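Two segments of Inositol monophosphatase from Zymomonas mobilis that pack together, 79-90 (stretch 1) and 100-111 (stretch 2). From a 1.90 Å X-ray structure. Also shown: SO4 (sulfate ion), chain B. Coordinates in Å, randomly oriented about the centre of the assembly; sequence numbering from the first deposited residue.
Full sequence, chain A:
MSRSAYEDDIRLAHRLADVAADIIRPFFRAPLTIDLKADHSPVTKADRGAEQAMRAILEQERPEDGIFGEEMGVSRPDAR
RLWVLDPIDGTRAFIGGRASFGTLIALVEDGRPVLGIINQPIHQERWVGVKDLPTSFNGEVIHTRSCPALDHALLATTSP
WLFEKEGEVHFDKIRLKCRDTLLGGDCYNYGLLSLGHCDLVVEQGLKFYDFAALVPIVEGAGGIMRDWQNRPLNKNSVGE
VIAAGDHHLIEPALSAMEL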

ATOM      1  N   ALA A  79       7.180 -34.932 -10.267  1.00 62.70           N
ATOM      2  CA  ALA A  79       8.055 -35.085  -9.109  1.00 51.18           C
ATOM      3  C   ALA A  79       7.279 -34.831  -7.819  1.00 43.03           C
ATOM      4  O   ALA A  79       6.319 -34.025  -7.795  1.00 39.13           O
ATOM      5  CB  ALA A  79       9.297 -34.168  -9.203  1.00 45.30           C
ATOM      6  N   ARG A  80       7.699 -35.524  -6.759  1.00 42.50           N
ATOM      7  CA  ARG A  80       7.161 -35.282  -5.428  1.00 42.81           C
ATOM      8  C   ARG A  80       7.437 -33.838  -4.986  1.00 37.23           C
ATOM      9  O   ARG A  80       6.590 -33.259  -4.291  1.00 31.22           O
ATOM     10  CB  ARG A  80       7.847 -36.203  -4.407  1.00 42.91           C
ATOM     11  CG  ARG A  80       7.310 -37.589  -4.284  1.00 43.18           C
ATOM     12  CD  ARG A  80       7.758 -38.223  -2.973  1.00 40.27           C
ATOM     13  NE  ARG A  80       7.205 -37.537  -1.802  1.00 33.80           N
ATOM     14  CZ  ARG A  80       7.892 -36.753  -0.962  1.00 37.36           C
ATOM     15  NH1 ARG A  80       9.193 -36.542  -1.141  1.00 42.38           N
ATOM     16  NH2 ARG A  80       7.271 -36.177   0.070  1.00 34.42           N
ATOM     17  N   ARG A  81       8.598 -33.280  -5.390  1.00 28.51           N
ATOM     18  CA  ARG A  81       9.065 -31.937  -4.957  1.00 27.06           C
ATOM     19  C   ARG A  81       8.995 -30.945  -6.128  1.00 30.14           C
ATOM     20  O   ARG A  81       9.546 -31.220  -7.217  1.00 32.37           O
ATOM     21  CB  ARG A  81      10.533 -31.982  -4.459  1.00 31.22           C
ATOM     22  CG  ARG A  81      10.773 -32.822  -3.178  1.00 33.17           C
ATOM     23  CD  ARG A  81      12.271 -33.134  -2.895  1.00 30.75           C
ATOM     24  NE  ARG A  81      13.177 -32.030  -3.231  1.00 30.09           N
ATOM     25  CZ  ARG A  81      13.732 -31.190  -2.362  1.00 28.79           C
ATOM     26  NH1 ARG A  81      13.497 -31.298  -1.061  1.00 30.12           N
ATOM     27  NH2 ARG A  81      14.535 -30.233  -2.796  1.00 29.93           N
ATOM     28  N   LEU A  82       8.384 -29.785  -5.902  1.00 25.41           N
ATOM     29  CA  LEU A  82       8.206 -28.793  -6.967  1.00 24.78           C
ATOM     30  C   LEU A  82       8.565 -27.417  -6.429  1.00 28.64           C
ATOM     31  O   LEU A  82       8.095 -27.039  -5.342  1.00 22.97           O
ATOM     32  CB  LEU A  82       6.725 -28.695  -7.379  1.00 30.09           C
ATOM     33  CG  LEU A  82       6.011 -29.913  -7.969  1.00 42.91           C
ATOM     34  CD1 LEU A  82       4.564 -29.536  -8.301  1.00 42.61           C
ATOM     35  CD2 LEU A  82       6.741 -30.374  -9.204  1.00 46.95           C
ATOM     36  N   TRP A  83       9.287 -26.633  -7.217  1.00 22.90           N
ATOM     37  CA  TRP A  83       9.486 -25.223  -6.891  1.00 21.57           C
ATOM     38  C   TRP A  83       8.407 -24.350  -7.550  1.00 20.49           C
ATOM     39  O   TRP A  83       8.065 -24.559  -8.725  1.00 24.94           O
ATOM     40  CB  TRP A  83      10.868 -24.786  -7.380  1.00 25.28           C
ATOM     41  CG  TRP A  83      11.965 -25.453  -6.591  1.00 26.22           C
ATOM     42  CD1 TRP A  83      12.531 -26.660  -6.827  1.00 25.05           C
ATOM     43  CD2 TRP A  83      12.567 -24.944  -5.391  1.00 22.82           C
ATOM     44  NE1 TRP A  83      13.481 -26.945  -5.854  1.00 26.60           N
ATOM     45  CE2 TRP A  83      13.519 -25.898  -4.964  1.00 27.58           C
ATOM     46  CE3 TRP A  83      12.388 -23.777  -4.637  1.00 22.30           C
ATOM     47  CZ2 TRP A  83      14.295 -25.714  -3.823  1.00 27.87           C
ATOM     48  CZ3 TRP A  83      13.160 -23.594  -3.509  1.00 24.15           C
ATOM     49  CH2 TRP A  83      14.102 -24.562  -3.110  1.00 25.08           C
ATOM     50  N   VAL A  84       7.895 -23.366  -6.805  1.00 19.02           N
ATOM     51  CA  VAL A  84       6.858 -22.494  -7.315  1.00 19.17           C
ATOM     52  C   VAL A  84       7.432 -21.089  -7.229  1.00 23.52           C
ATOM     53  O   VAL A  84       7.816 -20.679  -6.152  1.00 25.18           O
ATOM     54  CB  VAL A  84       5.583 -22.602  -6.438  1.00 22.89           C
ATOM     55  CG1 VAL A  84       4.452 -21.691  -6.962  1.00 25.78           C
ATOM     56  CG2 VAL A  84       5.078 -24.046  -6.399  1.00 25.99           C
ATOM     57  N   LEU A  85       7.536 -20.385  -8.365  1.00 20.82           N
ATOM     58  CA  LEU A  85       8.126 -19.040  -8.407  1.00 16.81           C
ATOM     59  C   LEU A  85       7.103 -18.004  -8.864  1.00 19.94           C
ATOM     60  O   LEU A  85       6.365 -18.239  -9.819  1.00 19.17           O
ATOM     61  CB  LEU A  85       9.279 -19.022  -9.406  1.00 17.94           C
ATOM     62  CG  LEU A  85      10.270 -20.182  -9.235  1.00 23.56           C
ATOM     63  CD1 LEU A  85      11.342 -20.139 -10.294  1.00 24.01           C
ATOM     64  CD2 LEU A  85      10.895 -20.186  -7.855  1.00 23.86           C
ATOM     65  N   ASP A  86       7.033 -16.876  -8.173  1.00 14.86           N
ATOM     66  CA  ASP A  86       6.328 -15.722  -8.687  1.00 14.19           C
ATOM     67  C   ASP A  86       7.273 -14.513  -8.558  1.00 15.59           C
ATOM     68  O   ASP A  86       7.398 -13.951  -7.453  1.00 16.66           O
ATOM     69  CB  ASP A  86       5.027 -15.464  -7.907  1.00 14.45           C
ATOM     70  CG  ASP A  86       4.083 -14.508  -8.667  1.00 17.67           C
ATOM     71  OD1 ASP A  86       4.416 -14.174  -9.828  1.00 19.90           O
ATOM     72  OD2 ASP A  86       3.023 -14.117  -8.122  1.00 17.71           O
ATOM     73  N   PRO A  87       7.976 -14.131  -9.644  1.00 14.61           N
ATOM     74  CA  PRO A  87       8.982 -13.059  -9.463  1.00 14.53           C
ATOM     75  C   PRO A  87       8.401 -11.757  -8.899  1.00 16.60           C
ATOM     76  O   PRO A  87       9.027 -11.100  -8.078  1.00 14.64           O
ATOM     77  CB  PRO A  87       9.436 -12.784 -10.916  1.00 15.36           C
ATOM     78  CG  PRO A  87       9.313 -14.196 -11.589  1.00 16.78           C
ATOM     79  CD  PRO A  87       8.050 -14.779 -10.983  1.00 17.08           C
ATOM     80  N   ILE A  88       7.185 -11.422  -9.326  1.00 13.49           N
ATOM     81  CA  ILE A  88       6.509 -10.203  -8.869  1.00 12.14           C
ATOM     82  C   ILE A  88       5.044 -10.541  -8.548  1.00 14.06           C
ATOM     83  O   ILE A  88       4.173 -10.497  -9.408  1.00 16.41           O
ATOM     84  CB  ILE A  88       6.589  -9.068  -9.919  1.00 12.32           C
ATOM     85  CG1 ILE A  88       8.076  -8.744 -10.235  1.00 14.13           C
ATOM     86  CG2 ILE A  88       5.847  -7.788  -9.426  1.00 12.89           C
ATOM     87  CD1 ILE A  88       8.263  -7.793 -11.436  1.00 13.87           C
ATOM     88  N   ASP A  89       4.782 -10.868  -7.292  1.00 12.72           N
ATOM     89  CA  ASP A  89       3.404 -10.986  -6.854  1.00 10.58           C
ATOM     90  C   ASP A  89       2.957  -9.577  -6.478  1.00 11.22           C
ATOM     91  O   ASP A  89       3.634  -8.908  -5.700  1.00 12.34           O
ATOM     92  CB  ASP A  89       3.310 -11.907  -5.641  1.00 10.39           C
ATOM     93  CG  ASP A  89       1.872 -12.089  -5.202  1.00 11.53           C
ATOM     94  OD1 ASP A  89       1.527 -11.596  -4.099  1.00  9.94           O
ATOM     95  OD2 ASP A  89       1.100 -12.682  -5.983  1.00 11.77           O
ATOM     96  N   GLY A  90       1.804  -9.144  -6.997  1.00 12.51           N
ATOM     97  CA  GLY A  90       1.387  -7.754  -6.895  1.00 11.38           C
ATOM     98  C   GLY A  90       1.837  -7.006  -8.144  1.00 10.56           C
ATOM     99  O   GLY A  90       2.350  -5.869  -8.054  1.00 11.93           O
ATOM    100  N   SER A 100       4.729  -2.584  -2.441  1.00 12.68           N
ATOM    101  CA  SER A 100       4.077  -3.694  -1.717  1.00 12.74           C
ATOM    102  C   SER A 100       4.233  -5.034  -2.429  1.00 10.74           C
ATOM    103  O   SER A 100       3.786  -6.053  -1.904  1.00 13.38           O
ATOM    104  CB  SER A 100       2.576  -3.401  -1.572  1.00  8.84           C
ATOM    105  OG  SER A 100       2.015  -3.202  -2.887  1.00 11.61           O
ATOM    106  N   PHE A 101       4.762  -5.041  -3.657  1.00  9.52           N
ATOM    107  CA  PHE A 101       4.904  -6.292  -4.388  1.00  9.37           C
ATOM    108  C   PHE A 101       5.996  -7.139  -3.757  1.00  9.65           C
ATOM    109  O   PHE A 101       6.832  -6.605  -3.041  1.00 12.89           O
ATOM    110  CB  PHE A 101       5.235  -6.063  -5.879  1.00  9.84           C
ATOM    111  CG  PHE A 101       6.612  -5.543  -6.101  1.00 12.73           C
ATOM    112  CD1 PHE A 101       7.672  -6.414  -6.346  1.00 11.78           C
ATOM    113  CD2 PHE A 101       6.864  -4.183  -6.062  1.00 13.10           C
ATOM    114  CE1 PHE A 101       8.954  -5.921  -6.546  1.00 13.25           C
ATOM    115  CE2 PHE A 101       8.145  -3.692  -6.218  1.00 10.78           C
ATOM    116  CZ  PHE A 101       9.199  -4.574  -6.479  1.00 11.34           C
ATOM    117  N   GLY A 102       5.986  -8.459  -4.006  1.00 10.18           N
ATOM    118  CA  GLY A 102       7.096  -9.297  -3.514  1.00 10.37           C
ATOM    119  C   GLY A 102       7.419 -10.451  -4.451  1.00 13.09           C
ATOM    120  O   GLY A 102       6.565 -10.926  -5.218  1.00 13.76           O
ATOM    121  N   THR A 103       8.662 -10.921  -4.390  1.00 11.70           N
ATOM    122  CA  THR A 103       9.006 -12.163  -5.066  1.00 12.47           C
ATOM    123  C   THR A 103       8.559 -13.274  -4.122  1.00 14.07           C
ATOM    124  O   THR A 103       8.890 -13.259  -2.931  1.00 13.41           O
ATOM    125  CB  THR A 103      10.518 -12.229  -5.254  1.00 13.38           C
ATOM    126  OG1 THR A 103      10.923 -11.179  -6.150  1.00 14.93           O
ATOM    127  CG2 THR A 103      10.952 -13.626  -5.829  1.00 14.39           C
ATOM    128  N   LEU A 104       7.857 -14.271  -4.648  1.00 15.36           N
ATOM    129  CA  LEU A 104       7.488 -15.440  -3.841  1.00 12.68           C
ATOM    130  C   LEU A 104       8.249 -16.641  -4.354  1.00 14.08           C
ATOM    131  O   LEU A 104       8.227 -16.904  -5.569  1.00 16.84           O
ATOM    132  CB  LEU A 104       5.988 -15.722  -3.991  1.00 12.19           C
ATOM    133  CG  LEU A 104       5.041 -14.561  -3.669  1.00 11.22           C
ATOM    134  CD1 LEU A 104       3.559 -14.991  -3.741  1.00 10.93           C
ATOM    135  CD2 LEU A 104       5.360 -14.081  -2.238  1.00 11.02           C
ATOM    136  N   ILE A 105       8.886 -17.379  -3.444  1.00 14.25           N
ATOM    137  CA  ILE A 105       9.528 -18.647  -3.816  1.00 15.46           C
ATOM    138  C   ILE A 105       9.013 -19.726  -2.851  1.00 17.03           C
ATOM    139  O   ILE A 105       9.027 -19.537  -1.627  1.00 15.29           O
ATOM    140  CB  ILE A 105      11.051 -18.489  -3.658  1.00 16.27           C
ATOM    141  CG1 ILE A 105      11.572 -17.442  -4.670  1.00 19.93           C
ATOM    142  CG2 ILE A 105      11.792 -19.882  -3.759  1.00 17.70           C
ATOM    143  CD1 ILE A 105      12.819 -16.722  -4.225  1.00 21.94           C
ATOM    144  N   ALA A 106       8.637 -20.881  -3.364  1.00 20.39           N
ATOM    145  CA  ALA A 106       8.171 -21.913  -2.456  1.00 16.36           C
ATOM    146  C   ALA A 106       8.693 -23.255  -2.904  1.00 17.79           C
ATOM    147  O   ALA A 106       8.936 -23.447  -4.092  1.00 19.83           O
ATOM    148  CB  ALA A 106       6.662 -21.929  -2.442  1.00 19.13           C
ATOM    149  N   LEU A 107       8.908 -24.156  -1.938  1.00 18.31           N
ATOM    150  CA  LEU A 107       9.148 -25.579  -2.237  1.00 19.72           C
ATOM    151  C   LEU A 107       7.909 -26.336  -1.736  1.00 20.56           C
ATOM    152  O   LEU A 107       7.449 -26.091  -0.612  1.00 19.22           O
ATOM    153  CB  LEU A 107      10.375 -26.096  -1.478  1.00 20.75           C
ATOM    154  CG  LEU A 107      10.654 -27.600  -1.611  1.00 22.35           C
ATOM    155  CD1 LEU A 107      10.783 -28.004  -3.097  1.00 23.36           C
ATOM    156  CD2 LEU A 107      11.931 -27.999  -0.827  1.00 26.94           C
ATOM    157  N   VAL A 108       7.414 -27.277  -2.561  1.00 20.26           N
ATOM    158  CA  VAL A 108       6.137 -27.909  -2.348  1.00 20.57           C
ATOM    159  C   VAL A 108       6.398 -29.414  -2.436  1.00 21.64           C
ATOM    160  O   VAL A 108       7.098 -29.843  -3.342  1.00 22.84           O
ATOM    161  CB  VAL A 108       5.148 -27.455  -3.443  1.00 19.90           C
ATOM    162  CG1 VAL A 108       3.891 -28.263  -3.393  1.00 19.70           C
ATOM    163  CG2 VAL A 108       4.809 -25.988  -3.273  1.00 18.06           C
ATOM    164  N   GLU A 109       5.891 -30.187  -1.476  1.00 21.76           N
ATOM    165  CA  GLU A 109       6.066 -31.652  -1.504  1.00 23.36           C
ATOM    166  C   GLU A 109       4.723 -32.336  -1.384  1.00 23.31           C
ATOM    167  O   GLU A 109       3.976 -32.021  -0.461  1.00 22.27           O
ATOM    168  CB  GLU A 109       6.888 -32.140  -0.306  1.00 32.06           C
ATOM    169  CG  GLU A 109       8.347 -31.785  -0.339  1.00 37.38           C
ATOM    170  CD  GLU A 109       9.127 -32.379   0.851  1.00 41.08           C
ATOM    171  OE1 GLU A 109      10.208 -31.856   1.142  1.00 43.34           O
ATOM    172  OE2 GLU A 109       8.676 -33.364   1.474  1.00 44.39           O
ATOM    173  N   ASP A 110       4.460 -33.309  -2.270  1.00 24.60           N
ATOM    174  CA  ASP A 110       3.148 -33.963  -2.309  1.00 24.71           C
ATOM    175  C   ASP A 110       2.022 -32.910  -2.357  1.00 23.10           C
ATOM    176  O   ASP A 110       0.967 -33.053  -1.718  1.00 24.92           O
ATOM    177  CB  ASP A 110       2.994 -34.859  -1.097  1.00 25.14           C
ATOM    178  CG  ASP A 110       4.147 -35.855  -0.965  1.00 26.81           C
ATOM    179  OD1 ASP A 110       4.601 -36.041   0.170  1.00 32.28           O
ATOM    180  OD2 ASP A 110       4.622 -36.427  -1.978  1.00 28.19           O
ATOM    181  N   GLY A 111       2.289 -31.830  -3.079  1.00 22.39           N
ATOM    182  CA  GLY A 111       1.302 -30.808  -3.322  1.00 21.09           C
ATOM    183  C   GLY A 111       1.187 -29.817  -2.166  1.00 26.40           C
ATOM    184  O   GLY A 111       0.482 -28.826  -2.319  1.00 22.18           O
TER
HETATM  185  S   SO4 B 301       0.024 -11.287  -9.790  1.00 38.20           S
HETATM  186  O1  SO4 B 301       0.479 -10.994 -11.186  1.00 44.03           O
HETATM  187  O2  SO4 B 301      -1.283 -11.996  -9.876  1.00 43.43           O
HETATM  188  O3  SO4 B 301       0.937 -12.229  -9.158  1.00 20.51           O
HETATM  189  O4  SO4 B 301      -0.145 -10.014  -8.980  1.00 26.91           O
HETATM  190  O   HOH W   1       4.206 -31.474  -4.789  1.00 27.94           O
HETATM  191  O   HOH W   2      12.347 -33.081   0.748  1.00 39.87           O

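The two stretches pair as antiparallel strands and bury 1028 Å² between them. Their axes approach to 4.7 Å, with 155° between the N-to-C directions.

Phe 101 is buried and points toward stretch 1. Its CD1 lies 3.8 Å from Ile 88 CG2, a purely apolar contact. Gly 90 faces Phe 101 closely; an ideal CB there would be 3.3 Å from Phe 101 CA. The backbone angles of Gly 90 by themselves also call for glycine.

Gly 102 begins the strand. It exchanges two backbone hydrogen bonds with Asp 89: Asp 89 N to Gly 102 O at 2.7 Å, and Gly 102 N to Asp 89 O at 2.9 Å. Between this pair and Asp 86 the register shifts by one residue, a beta bulge, where stretch 1 turns a corner at Pro 87. Thr 103 ties this corner down. Its OG1 donates a hydrogen bond to Pro 87 O at 2.7 Å.

Leu 104 restores the regular ladder. Asp 86 N bonds to Leu 104 O at 2.9 Å, and Leu 104 N bonds to Asp 86 O at 2.9 Å. The leucine side chain stands off this face, and Leu 104 CD1 lies 3.6 Å from Asp 89 CB, beyond the corner. Gly 90 N donates to SO4 O4 at 2.9 Å.

Ile 105 is on the other face, with Leu 85, Trp 83 and Leu 107. Its CG2 lies 4.2 Å from Leu 85 CD2 and 4.0 Å from Trp 83 CZ3, at the edge of the indole. Ala 106 pairs with Val 84 through two 2.9 Å hydrogen bonds, Val 84 N to Ala 106 O and Ala 106 N to Val 84 O. Its small side chain still meets the valine, CB to CB at 4.2 Å.

Leu 107 has the largest covered area in stretch 2. Its CD1 sits over one face of the Trp 83 ring, 3.9 Å from Trp 83 CE2, in a CH-pi contact. The same methyl lies over one face of the Arg 81 guanidinium.

Val 108 repeats the double backbone pairing, Leu 82 N to Val 108 O and Val 108 N to Leu 82 O, both 2.9 Å. Its CG2 packs 3.7 Å from Val 84 CG2. Branched and apolar, it suits this buried face.

Glu 109 marks the change to charge in more exposed surroundings. Its OE1 forms a long salt bridge with Arg 81 NH1, 4.0 Å. Water 2 bridges the same two atoms. A weak bond joins Arg 80 NH2 to Glu 109 OE2 at 3.4 Å.

Asp 110 closes the contact. Its N bonds to Arg 80 O at 2.9 Å. Its carboxylate takes two hydrogen bonds in a salt bridge, from Arg 80 NH2 to Asp 110 OD1 at 2.7 Å and from Arg 80 NE to Asp 110 OD2 at 2.8 Å. Water 1 links Arg 80 O to Gly 111 N.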